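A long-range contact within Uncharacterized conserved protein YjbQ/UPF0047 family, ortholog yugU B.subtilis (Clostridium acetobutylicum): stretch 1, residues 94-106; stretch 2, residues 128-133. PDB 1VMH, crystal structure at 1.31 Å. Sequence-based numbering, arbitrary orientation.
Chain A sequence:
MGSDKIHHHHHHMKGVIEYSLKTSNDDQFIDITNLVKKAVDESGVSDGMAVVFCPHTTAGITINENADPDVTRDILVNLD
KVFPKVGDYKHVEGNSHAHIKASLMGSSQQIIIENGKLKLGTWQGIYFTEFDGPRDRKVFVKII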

# COMPACT_ATOMS: atom_id res chain seq x y z
N GLY A 94 1.03 22.39 9.70
CA GLY A 94 1.85 21.69 10.68
C GLY A 94 1.51 20.22 10.83
O GLY A 94 1.78 19.60 11.86
N ASN A 95 0.90 19.66 9.80
CA ASN A 95 0.53 18.23 9.82
C ASN A 95 1.12 17.41 8.70
O ASN A 95 0.64 16.30 8.41
CB ASN A 95 -1.00 18.08 9.91
CG ASN A 95 -1.69 18.73 8.76
OD1 ASN A 95 -1.04 19.24 7.85
ND2 ASN A 95 -3.03 18.73 8.79
N SER A 96 2.24 17.86 8.14
CA SER A 96 2.90 17.06 7.13
C SER A 96 3.29 15.66 7.65
O SER A 96 3.30 14.69 6.88
CB SER A 96 4.12 17.77 6.54
OG SER A 96 3.71 18.73 5.60
N HIS A 97 3.66 15.56 8.92
CA HIS A 97 3.98 14.23 9.48
C HIS A 97 2.83 13.26 9.22
O HIS A 97 3.02 12.07 8.89
CB HIS A 97 4.25 14.33 10.99
CG HIS A 97 3.08 14.78 11.79
ND1 HIS A 97 2.65 16.09 11.80
CD2 HIS A 97 2.24 14.11 12.62
CE1 HIS A 97 1.59 16.20 12.59
NE2 HIS A 97 1.33 15.02 13.10
N ALA A 98 1.62 13.76 9.37
CA ALA A 98 0.40 12.95 9.18
C ALA A 98 0.22 12.60 7.71
O ALA A 98 -0.17 11.48 7.38
CB ALA A 98 -0.80 13.67 9.69
N HIS A 99 0.46 13.56 6.82
CA HIS A 99 0.38 13.29 5.38
C HIS A 99 1.36 12.16 4.97
O HIS A 99 1.02 11.29 4.14
CB HIS A 99 0.67 14.55 4.56
CG HIS A 99 -0.42 15.57 4.58
ND1 HIS A 99 -1.61 15.39 3.89
CD2 HIS A 99 -0.52 16.76 5.20
CE1 HIS A 99 -2.38 16.45 4.09
NE2 HIS A 99 -1.75 17.30 4.88
N ILE A 100 2.56 12.18 5.56
CA ILE A 100 3.58 11.18 5.23
C ILE A 100 3.12 9.82 5.72
O ILE A 100 3.15 8.84 4.98
CB ILE A 100 4.93 11.53 5.86
CG1 ILE A 100 5.52 12.78 5.21
CG2 ILE A 100 5.89 10.37 5.75
CD1 ILE A 100 6.56 13.43 6.05
N LYS A 101 2.72 9.75 6.97
CA LYS A 101 2.33 8.48 7.52
C LYS A 101 1.10 7.90 6.83
O LYS A 101 0.98 6.69 6.65
CB LYS A 101 2.13 8.59 9.04
CG LYS A 101 3.44 8.90 9.74
CD LYS A 101 3.36 8.99 11.27
CE LYS A 101 2.58 10.14 11.76
NZ LYS A 101 2.67 10.29 13.31
N ALA A 102 0.17 8.77 6.46
CA ALA A 102 -0.99 8.35 5.70
C ALA A 102 -0.57 7.64 4.40
O ALA A 102 -1.11 6.56 4.05
CB ALA A 102 -1.88 9.56 5.41
N SER A 103 0.38 8.21 3.66
CA SER A 103 0.82 7.60 2.39
C SER A 103 1.53 6.29 2.66
O SER A 103 1.43 5.33 1.86
CB SER A 103 1.74 8.52 1.58
OG SER A 103 0.98 9.34 0.69
N LEU A 104 2.25 6.22 3.78
CA LEU A 104 2.95 4.98 4.13
C LEU A 104 2.03 3.84 4.48
O LEU A 104 2.31 2.67 4.14
CB LEU A 104 3.93 5.20 5.28
CG LEU A 104 5.14 6.10 5.03
CD1 LEU A 104 5.94 6.43 6.29
CD2 LEU A 104 6.07 5.53 4.00
N MET A 105 0.95 4.12 5.18
CA MET A 105 -0.04 3.07 5.48
C MET A 105 -0.84 2.71 4.24
O MET A 105 -1.11 1.53 3.96
CB MET A 105 -1.00 3.52 6.60
CG MET A 105 -0.32 3.74 7.94
SD MET A 105 0.41 2.25 8.66
CE MET A 105 2.11 2.40 8.09
N GLY A 106 -1.25 3.72 3.48
CA GLY A 106 -2.09 3.55 2.33
C GLY A 106 -3.47 4.16 2.47
O GLY A 106 -4.02 4.30 3.56
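Stretch 2 (128-133) FTEFDG

Stretch 2 leaves the end of a β-strand, of which Phe128 to Glu130 belong to the stretch, and passes through Phe131 and Asp132 against one side of the helix Ser96–Met105; the nearest CA atoms across the stretches are those of Ala98 and Phe131, 4.8 Å apart. Contacts follow the helical repeat: Asn95, Ala98, Lys101 and Met105 all direct CA-to-CB toward stretch 2. The two stretches run in opposite senses, Thr129 lying by Met105 near the end of the helix and Asp132 by Asn95 just before its start.

Phe131 is the centre of the contact. Its m rotamer (chi1 -60°) lays the ring along the helix, past Ala98 and on to Met105. The small side chain of Ala98 lets the backbone of Phe131 come near, with Ala98 CB 3.6 Å from Phe131 CB and 3.4 Å from Phe131 O. Lys101 covers one ring face: its CB stands 3.6 Å from the Phe131 ring centroid, only 7° off the normal, a CH-pi contact. With chi angles m, t, m, t, the lysine chain then runs past the ring, CE lying 3.6 Å from Phe131 CD1, and carries NZ to a water that donates to Phe131 O. A second water also donates to this carbonyl and is hydrogen-bonded to His97 NE2, 2.9 Å away; the p rotamer of His97 brings its ring end nearer although its CA-to-CB bond points sideways. Met105, m at chi1 and chi2, meets the ring edge, CG lying 3.8 Å from Phe131 CZ, and the same CG is 3.7 Å from Thr129 OG1.

At the other end, Asn95 occupies the N-cap position, but its p side chain makes no capping bond; instead ND2 donates to Asp132 OD2 (3.2 Å, 172°). Asp132, t at chi1, also has its backbone N bonded to Glu130 OE1 at 2.9 Å, bracing the turn after the strand.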

# COMPACT_ATOMS: atom_id res chain seq x y z
N PHE A 128 -8.55 1.73 10.61
CA PHE A 128 -8.41 3.14 10.24
C PHE A 128 -7.26 3.73 11.07
O PHE A 128 -7.27 3.61 12.30
CB PHE A 128 -9.70 3.86 10.60
CG PHE A 128 -9.77 5.28 10.16
CD1 PHE A 128 -9.23 6.27 10.91
CD2 PHE A 128 -10.39 5.64 8.97
CE1 PHE A 128 -9.30 7.61 10.50
CE2 PHE A 128 -10.48 6.95 8.59
CZ PHE A 128 -9.92 7.92 9.33
N THR A 129 -6.25 4.32 10.41
CA THR A 129 -5.07 4.86 11.07
C THR A 129 -5.16 6.40 11.04
O THR A 129 -4.88 7.05 10.02
CB THR A 129 -3.73 4.37 10.43
OG1 THR A 129 -3.64 4.81 9.07
CG2 THR A 129 -3.74 2.83 10.35
N GLU A 130 -5.55 6.98 12.18
CA GLU A 130 -5.63 8.42 12.32
C GLU A 130 -4.27 8.96 12.63
O GLU A 130 -3.65 8.52 13.60
CB GLU A 130 -6.61 8.76 13.45
CG GLU A 130 -6.65 10.24 13.83
CD GLU A 130 -7.24 11.07 12.72
OE1 GLU A 130 -6.52 11.39 11.77
OE2 GLU A 130 -8.44 11.41 12.80
N PHE A 131 -3.84 9.98 11.88
CA PHE A 131 -2.62 10.72 12.21
C PHE A 131 -2.77 12.22 12.54
O PHE A 131 -1.77 12.88 12.86
CB PHE A 131 -1.57 10.51 11.13
CG PHE A 131 -1.20 9.06 10.96
CD1 PHE A 131 -0.56 8.36 11.98
CD2 PHE A 131 -1.51 8.39 9.78
CE1 PHE A 131 -0.20 7.02 11.83
CE2 PHE A 131 -1.16 7.04 9.62
CZ PHE A 131 -0.54 6.37 10.63
N ASP A 132 -3.99 12.74 12.45
CA ASP A 132 -4.30 14.16 12.78
C ASP A 132 -5.64 14.32 13.46
O ASP A 132 -6.46 15.14 13.05
CB ASP A 132 -4.23 15.03 11.52
CG ASP A 132 -4.24 16.52 11.84
OD1 ASP A 132 -3.71 16.93 12.90
OD2 ASP A 132 -4.76 17.28 11.00
N GLY A 133 -5.87 13.53 14.51
CA GLY A 133 -7.11 13.64 15.27
C GLY A 133 -6.96 14.66 16.38
O GLY A 133 -5.90 15.24 16.55
O HOH W 1 -1.02 14.88 14.72
O HOH W 2 0.33 11.59 14.01